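Sulfur oxygenase/reductase (Halothiobacillus neapolitanus, PDB 6QPA) probably catalyses the oxygen-dependent disproportionation of elemental sulfur at a mononuclear non-haem iron site, assembling as a 24-subunit particle. Local coordinates at residues L126-V138 / R148-V160. Residues are numbered along the deposited sequence; the frame is centred on the assembly and turned at random.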
ATOM      1  N   LEU A 126      50.965  34.897 -14.733  1.00 30.47           N
ATOM      2  CA  LEU A 126      50.375  33.573 -14.574  1.00 31.64           C
ATOM      3  C   LEU A 126      51.380  32.662 -13.894  1.00 34.73           C
ATOM      4  O   LEU A 126      52.456  32.420 -14.459  1.00 38.96           O
ATOM      5  CB  LEU A 126      49.997  32.968 -15.913  1.00 29.73           C
ATOM      6  CG  LEU A 126      48.594  33.109 -16.470  1.00 52.56           C
ATOM      7  CD1 LEU A 126      48.467  32.180 -17.687  1.00 41.73           C
ATOM      8  CD2 LEU A 126      47.542  32.793 -15.410  1.00 29.25           C
ATOM      9  N   PRO A 127      51.076  32.110 -12.727  1.00 32.77           N
ATOM     10  CA  PRO A 127      51.998  31.165 -12.085  1.00 33.02           C
ATOM     11  C   PRO A 127      51.954  29.788 -12.740  1.00 31.67           C
ATOM     12  O   PRO A 127      50.996  29.423 -13.427  1.00 34.13           O
ATOM     13  CB  PRO A 127      51.476  31.073 -10.644  1.00 31.18           C
ATOM     14  CG  PRO A 127      50.036  31.487 -10.708  1.00 32.23           C
ATOM     15  CD  PRO A 127      49.791  32.233 -12.018  1.00 30.51           C
ATOM     16  N   GLN A 128      53.009  29.011 -12.479  1.00 32.83           N
ATOM     17  CA  GLN A 128      53.029  27.591 -12.839  1.00 43.28           C
ATOM     18  C   GLN A 128      51.965  26.821 -12.063  1.00 41.29           C
ATOM     19  O   GLN A 128      51.678  27.110 -10.896  1.00 34.74           O
ATOM     20  CB  GLN A 128      54.416  26.983 -12.565  1.00 48.54           C
ATOM     21  CG  GLN A 128      55.541  27.591 -13.409  1.00 75.26           C
ATOM     22  CD  GLN A 128      56.928  27.015 -13.087  1.00 86.05           C
ATOM     23  OE1 GLN A 128      57.069  26.127 -12.245  1.00 91.72           O
ATOM     24  NE2 GLN A 128      57.958  27.576 -13.716  1.00 85.47           N
ATOM     25  N   ILE A 129      51.382  25.812 -12.702  1.00 27.01           N
ATOM     26  CA  ILE A 129      50.397  25.029 -11.965  1.00 32.00           C
ATOM     27  C   ILE A 129      51.112  23.980 -11.118  1.00 34.46           C
ATOM     28  O   ILE A 129      52.245  23.578 -11.397  1.00 27.56           O
ATOM     29  CB  ILE A 129      49.335  24.397 -12.886  1.00 37.95           C
ATOM     30  CG1 ILE A 129      49.952  23.414 -13.865  1.00 33.38           C
ATOM     31  CG2 ILE A 129      48.559  25.499 -13.638  1.00 36.58           C
ATOM     32  CD1 ILE A 129      48.880  22.678 -14.664  1.00 36.12           C
ATOM     33  N   MET A 130      50.478  23.581 -10.024  1.00 30.35           N
ATOM     34  CA  MET A 130      51.088  22.638  -9.093  1.00 32.58           C
ATOM     35  C   MET A 130      49.980  21.978  -8.296  1.00 32.57           C
ATOM     36  O   MET A 130      48.793  22.245  -8.499  1.00 33.56           O
ATOM     37  CB  MET A 130      52.087  23.324  -8.158  1.00 25.26           C
ATOM     38  CG  MET A 130      51.434  24.428  -7.313  1.00 31.41           C
ATOM     39  SD  MET A 130      52.586  25.294  -6.208  1.00 36.85           S
ATOM     40  CE  MET A 130      53.382  26.416  -7.344  1.00 46.26           C
ATOM     41  N   SER A 131      50.375  21.112  -7.384  1.00 27.29           N
ATOM     42  CA  SER A 131      49.413  20.521  -6.477  1.00 30.36           C
ATOM     43  C   SER A 131      49.823  20.829  -5.041  1.00 25.79           C
ATOM     44  O   SER A 131      50.913  21.355  -4.786  1.00 26.34           O
ATOM     45  CB  SER A 131      49.289  19.018  -6.727  1.00 30.36           C
ATOM     46  OG  SER A 131      50.402  18.361  -6.165  1.00 34.95           O
ATOM     47  N   MET A 132      48.913  20.507  -4.113  1.00 29.66           N
ATOM     48  CA  MET A 132      49.137  20.748  -2.685  1.00 32.76           C
ATOM     49  C   MET A 132      50.439  20.117  -2.193  1.00 28.34           C
ATOM     50  O   MET A 132      51.188  20.732  -1.425  1.00 26.09           O
ATOM     51  CB  MET A 132      47.963  20.203  -1.861  1.00 38.58           C
ATOM     52  CG  MET A 132      46.644  20.953  -1.973  1.00 53.02           C
ATOM     53  SD  MET A 132      46.662  22.573  -1.160  1.00 79.99           S
ATOM     54  CE  MET A 132      44.905  22.895  -0.944  1.00 82.45           C
ATOM     55  N   THR A 133      50.691  18.857  -2.565  1.00 30.40           N
ATOM     56  CA  THR A 133      51.892  18.194  -2.071  1.00 31.66           C
ATOM     57  C   THR A 133      53.167  18.762  -2.683  1.00 32.26           C
ATOM     58  O   THR A 133      54.263  18.420  -2.217  1.00 27.97           O
ATOM     59  CB  THR A 133      51.810  16.672  -2.298  1.00 35.06           C
ATOM     60  OG1 THR A 133      51.528  16.394  -3.668  1.00 32.41           O
ATOM     61  CG2 THR A 133      50.716  16.052  -1.424  1.00 28.10           C
ATOM     62  N   ASP A 134      53.053  19.634  -3.697  1.00 30.89           N
ATOM     63  CA  ASP A 134      54.204  20.357  -4.231  1.00 27.79           C
ATOM     64  C   ASP A 134      54.515  21.638  -3.464  1.00 27.86           C
ATOM     65  O   ASP A 134      55.607  22.203  -3.624  1.00 27.79           O
ATOM     66  CB  ASP A 134      53.976  20.732  -5.698  1.00 30.70           C
ATOM     67  CG  ASP A 134      53.717  19.518  -6.580  1.00 34.11           C
ATOM     68  OD1 ASP A 134      54.279  18.448  -6.292  1.00 40.75           O
ATOM     69  OD2 ASP A 134      52.953  19.631  -7.564  1.00 37.61           O
ATOM     70  N   VAL A 135      53.583  22.136  -2.661  1.00 32.13           N
ATOM     71  CA  VAL A 135      53.715  23.501  -2.149  1.00 31.99           C
ATOM     72  C   VAL A 135      54.915  23.656  -1.207  1.00 29.70           C
ATOM     73  O   VAL A 135      55.651  24.648  -1.336  1.00 29.17           O
ATOM     74  CB  VAL A 135      52.388  23.962  -1.526  1.00 30.01           C
ATOM     75  CG1 VAL A 135      52.557  25.293  -0.794  1.00 30.52           C
ATOM     76  CG2 VAL A 135      51.365  24.100  -2.646  1.00 30.49           C
ATOM     77  N   PRO A 136      55.184  22.747  -0.253  1.00 33.36           N
ATOM     78  CA  PRO A 136      56.388  22.958   0.578  1.00 31.98           C
ATOM     79  C   PRO A 136      57.666  23.032  -0.237  1.00 27.40           C
ATOM     80  O   PRO A 136      58.528  23.869   0.055  1.00 33.02           O
ATOM     81  CB  PRO A 136      56.370  21.772   1.559  1.00 28.83           C
ATOM     82  CG  PRO A 136      54.901  21.422   1.673  1.00 30.24           C
ATOM     83  CD  PRO A 136      54.375  21.613   0.246  1.00 32.35           C
ATOM     84  N   GLN A 137      57.818  22.203  -1.268  1.00 32.45           N
ATOM     85  CA  GLN A 137      59.045  22.271  -2.057  1.00 36.52           C
ATOM     86  C   GLN A 137      59.123  23.560  -2.879  1.00 42.13           C
ATOM     87  O   GLN A 137      60.211  24.143  -3.039  1.00 38.07           O
ATOM     88  CB  GLN A 137      59.155  21.049  -2.956  1.00 24.93           C
ATOM     89  CG  GLN A 137      60.242  21.192  -3.975  1.00 34.99           C
ATOM     90  CD  GLN A 137      60.570  19.883  -4.649  1.00 36.49           C
ATOM     91  OE1 GLN A 137      60.259  19.687  -5.815  1.00 42.09           O
ATOM     92  NE2 GLN A 137      61.243  18.995  -3.925  1.00 30.26           N
ATOM     93  N   VAL A 138      57.993  24.008  -3.430  1.00 35.94           N
ATOM     94  CA  VAL A 138      57.978  25.286  -4.144  1.00 40.34           C
ATOM     95  C   VAL A 138      58.378  26.415  -3.204  1.00 39.48           C
ATOM     96  O   VAL A 138      59.183  27.289  -3.554  1.00 39.33           O
ATOM     97  CB  VAL A 138      56.589  25.534  -4.773  1.00 39.02           C
ATOM     98  CG1 VAL A 138      56.447  27.008  -5.217  1.00 39.55           C
ATOM     99  CG2 VAL A 138      56.379  24.611  -5.958  1.00 31.65           C
ATOM    100  N   ARG A 148      60.348  35.279  -5.308  1.00 45.21           N
ATOM    101  CA  ARG A 148      59.053  35.408  -4.655  1.00 41.17           C
ATOM    102  C   ARG A 148      58.245  34.117  -4.771  1.00 38.54           C
ATOM    103  O   ARG A 148      58.275  33.427  -5.793  1.00 41.43           O
ATOM    104  CB  ARG A 148      58.271  36.576  -5.248  1.00 42.93           C
ATOM    105  CG  ARG A 148      57.109  36.982  -4.381  1.00 47.38           C
ATOM    106  CD  ARG A 148      56.404  38.191  -4.919  1.00 49.32           C
ATOM    107  NE  ARG A 148      55.358  38.636  -4.009  1.00 43.33           N
ATOM    108  CZ  ARG A 148      54.370  39.447  -4.365  1.00 47.63           C
ATOM    109  NH1 ARG A 148      54.292  39.899  -5.610  1.00 47.80           N
ATOM    110  NH2 ARG A 148      53.451  39.793  -3.483  1.00 52.77           N
ATOM    111  N   VAL A 149      57.565  33.767  -3.692  1.00 40.99           N
ATOM    112  CA  VAL A 149      56.654  32.622  -3.745  1.00 35.05           C
ATOM    113  C   VAL A 149      55.431  33.001  -4.568  1.00 34.13           C
ATOM    114  O   VAL A 149      54.861  34.084  -4.357  1.00 37.15           O
ATOM    115  CB  VAL A 149      56.249  32.189  -2.340  1.00 35.31           C
ATOM    116  CG1 VAL A 149      55.334  30.955  -2.432  1.00 29.19           C
ATOM    117  CG2 VAL A 149      57.487  31.908  -1.501  1.00 34.18           C
ATOM    118  N   PRO A 150      55.003  32.174  -5.513  1.00 34.68           N
ATOM    119  CA  PRO A 150      53.834  32.514  -6.323  1.00 29.53           C
ATOM    120  C   PRO A 150      52.529  32.251  -5.577  1.00 36.37           C
ATOM    121  O   PRO A 150      52.483  31.591  -4.530  1.00 33.16           O
ATOM    122  CB  PRO A 150      53.972  31.583  -7.528  1.00 38.05           C
ATOM    123  CG  PRO A 150      54.658  30.375  -6.955  1.00 36.75           C
ATOM    124  CD  PRO A 150      55.640  30.920  -5.959  1.00 36.74           C
ATOM    125  N   LYS A 151      51.454  32.804  -6.139  1.00 27.64           N
ATOM    126  CA  LYS A 151      50.118  32.318  -5.820  1.00 31.00           C
ATOM    127  C   LYS A 151      49.998  30.840  -6.202  1.00 29.00           C
ATOM    128  O   LYS A 151      50.598  30.372  -7.180  1.00 33.14           O
ATOM    129  CB  LYS A 151      49.070  33.149  -6.570  1.00 24.11           C
ATOM    130  CG  LYS A 151      49.064  34.663  -6.232  1.00 26.46           C
ATOM    131  CD  LYS A 151      48.906  34.878  -4.695  1.00 28.97           C
ATOM    132  CE  LYS A 151      48.486  36.313  -4.329  1.00 34.41           C
ATOM    133  NZ  LYS A 151      47.021  36.476  -4.619  1.00 35.97           N
ATOM    134  N   VAL A 152      49.225  30.087  -5.432  1.00 27.80           N
ATOM    135  CA  VAL A 152      49.103  28.647  -5.674  1.00 36.09           C
ATOM    136  C   VAL A 152      48.005  28.398  -6.703  1.00 31.37           C
ATOM    137  O   VAL A 152      46.825  28.629  -6.426  1.00 27.19           O
ATOM    138  CB  VAL A 152      48.835  27.862  -4.386  1.00 32.55           C
ATOM    139  CG1 VAL A 152      48.620  26.402  -4.741  1.00 29.61           C
ATOM    140  CG2 VAL A 152      50.018  27.996  -3.440  1.00 36.29           C
ATOM    141  N   ALA A 153      48.400  27.917  -7.894  1.00 29.48           N
ATOM    142  CA  ALA A 153      47.472  27.567  -8.981  1.00 31.59           C
ATOM    143  C   ALA A 153      47.354  26.046  -9.014  1.00 27.32           C
ATOM    144  O   ALA A 153      48.226  25.363  -9.556  1.00 32.48           O
ATOM    145  CB  ALA A 153      47.947  28.121 -10.331  1.00 25.72           C
ATOM    146  N   LEU A 154      46.290  25.511  -8.413  1.00 28.92           N
ATOM    147  CA  LEU A 154      46.150  24.066  -8.262  1.00 33.15           C
ATOM    148  C   LEU A 154      45.726  23.441  -9.585  1.00 28.66           C
ATOM    149  O   LEU A 154      44.713  23.841 -10.171  1.00 33.87           O
ATOM    150  CB  LEU A 154      45.146  23.725  -7.158  1.00 27.57           C
ATOM    151  CG  LEU A 154      45.615  24.121  -5.753  1.00 29.74           C
ATOM    152  CD1 LEU A 154      44.523  23.834  -4.738  1.00 27.09           C
ATOM    153  CD2 LEU A 154      46.886  23.404  -5.362  1.00 27.22           C
ATOM    154  N   SER A 155      46.509  22.464 -10.045  1.00 30.40           N
ATOM    155  CA  SER A 155      46.255  21.762 -11.306  1.00 27.64           C
ATOM    156  C   SER A 155      44.855  21.163 -11.313  1.00 31.07           C
ATOM    157  O   SER A 155      44.498  20.404 -10.409  1.00 31.57           O
ATOM    158  CB  SER A 155      47.304  20.667 -11.504  1.00 28.39           C
ATOM    159  OG  SER A 155      47.133  20.020 -12.753  1.00 39.79           O
ATOM    160  N   SER A 156      44.060  21.535 -12.320  1.00 30.48           N
ATOM    161  CA  SER A 156      42.688  21.052 -12.486  1.00 28.88           C
ATOM    162  C   SER A 156      41.827  21.234 -11.234  1.00 34.96           C
ATOM    163  O   SER A 156      40.901  20.455 -11.014  1.00 37.80           O
ATOM    164  CB  SER A 156      42.683  19.570 -12.898  1.00 37.95           C
ATOM    165  OG  SER A 156      43.264  19.387 -14.171  1.00 35.79           O
ATOM    166  N   GLN A 157      42.113  22.246 -10.408  1.00 33.31           N
ATOM    167  CA  GLN A 157      41.396  22.460  -9.143  1.00 33.55           C
ATOM    168  C   GLN A 157      41.309  23.955  -8.822  1.00 33.17           C
ATOM    169  O   GLN A 157      41.683  24.402  -7.736  1.00 32.81           O
ATOM    170  CB  GLN A 157      42.067  21.734  -7.973  1.00 31.89           C
ATOM    171  CG  GLN A 157      41.885  20.226  -7.902  1.00 58.64           C
ATOM    172  CD  GLN A 157      42.729  19.569  -6.780  1.00 71.06           C
ATOM    173  OE1 GLN A 157      43.180  20.237  -5.834  1.00 71.70           O
ATOM    174  NE2 GLN A 157      42.929  18.253  -6.889  1.00 66.46           N
ATOM    175  N   ARG A 158      40.823  24.755  -9.766  1.00 34.23           N
ATOM    176  CA  ARG A 158      40.619  26.178  -9.519  1.00 33.05           C
ATOM    177  C   ARG A 158      39.633  26.679 -10.563  1.00 33.01           C
ATOM    178  O   ARG A 158      39.112  25.907 -11.370  1.00 32.21           O
ATOM    179  CB  ARG A 158      41.944  26.957  -9.532  1.00 29.75           C
ATOM    180  CG  ARG A 158      42.612  27.077 -10.907  1.00 27.47           C
ATOM    181  CD  ARG A 158      44.092  27.391 -10.822  1.00 28.49           C
ATOM    182  NE  ARG A 158      44.639  27.599 -12.168  1.00 29.67           N
ATOM    183  CZ  ARG A 158      44.933  26.611 -13.014  1.00 34.74           C
ATOM    184  NH1 ARG A 158      44.777  25.333 -12.645  1.00 29.95           N
ATOM    185  NH2 ARG A 158      45.395  26.898 -14.227  1.00 31.90           N
ATOM    186  N   THR A 159      39.367  27.976 -10.536  1.00 27.34           N
ATOM    187  CA  THR A 159      38.383  28.580 -11.414  1.00 30.12           C
ATOM    188  C   THR A 159      39.100  29.464 -12.427  1.00 31.35           C
ATOM    189  O   THR A 159      40.028  30.205 -12.075  1.00 28.71           O
ATOM    190  CB  THR A 159      37.365  29.388 -10.603  1.00 30.15           C
ATOM    191  OG1 THR A 159      36.609  28.492  -9.795  1.00 36.05           O
ATOM    192  CG2 THR A 159      36.408  30.181 -11.539  1.00 29.63           C
ATOM    193  N   VAL A 160      38.713  29.346 -13.689  1.00 27.18           N
ATOM    194  CA  VAL A 160      39.203  30.241 -14.729  1.00 31.51           C
ATOM    195  C   VAL A 160      38.030  31.071 -15.216  1.00 34.66           C
ATOM    196  O   VAL A 160      36.958  30.538 -15.538  1.00 32.96           O
ATOM    197  CB  VAL A 160      39.897  29.488 -15.878  1.00 33.99           C
ATOM    198  CG1 VAL A 160      40.276  30.464 -17.014  1.00 28.41           C
ATOM    199  CG2 VAL A 160      41.153  28.784 -15.354  1.00 27.90           C
TER
HETATM  200  O   HOH W   1      46.200  19.959  -8.136  1.00 31.62           O
HETATM  201  O   HOH W   2      46.317  19.419  -4.973  1.00 33.05           O
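Met-130 engages the 148-160 segment through both of its backbone polar atoms. Its N donates to Ala-153 O at 2.9 Å, nearly in line with the carbonyl, and its O accepts from Ser-155 N at 2.8 Å, with an angle of 163° at the hydrogen. Two bonds to residues flanking Leu-154 are the signature of a parallel bridge, here a minimal one closing the beta-alpha-beta unit of strand 129-130, helix 135-144 and strand 153-154. The type II turn from Leu-154 to Gln-157 follows, and Leu-154 O accepts Gln-157 N and Arg-158 NH1 from opposite faces of its carbonyl plane.

The guanidinium of Arg-158 also forms salt bridges with Glu-258 and Glu-304, while Ile-129 lays CG2 over one of its faces, 3.5 Å from NH2. With chi1 at 63°, CG1 of Ile-129 sits between the backbone N and the carbonyl carbon, and its CD1 comes 3.7 Å from Ser-155 OG. A leucine replacing Arg-158 would probably leave both glutamates without this cationic partner and Leu-154 O with one donor fewer.

Farther out, Pro-127 CB rests 4.0 Å from Pro-150 CB, and Ala-153 CB meets the same Pro-127 ring at CG. Met-130, bent at chi3, brings CE against Pro-150 CG, which Val-138 CG1 also touches; Val-135 CG2 meets both methyls of Val-152 at 4.2 Å. Beyond the bridge, Met-132 CE reaches Leu-154 CD1 at 3.9 Å. Backbone bonds thus fix the strand register, the valines of helix 135-144 pack against Pro-150 and Val-152 of the returning segment, and Arg-158 ties the turn electrostatically to strands 251-259 and 290-305.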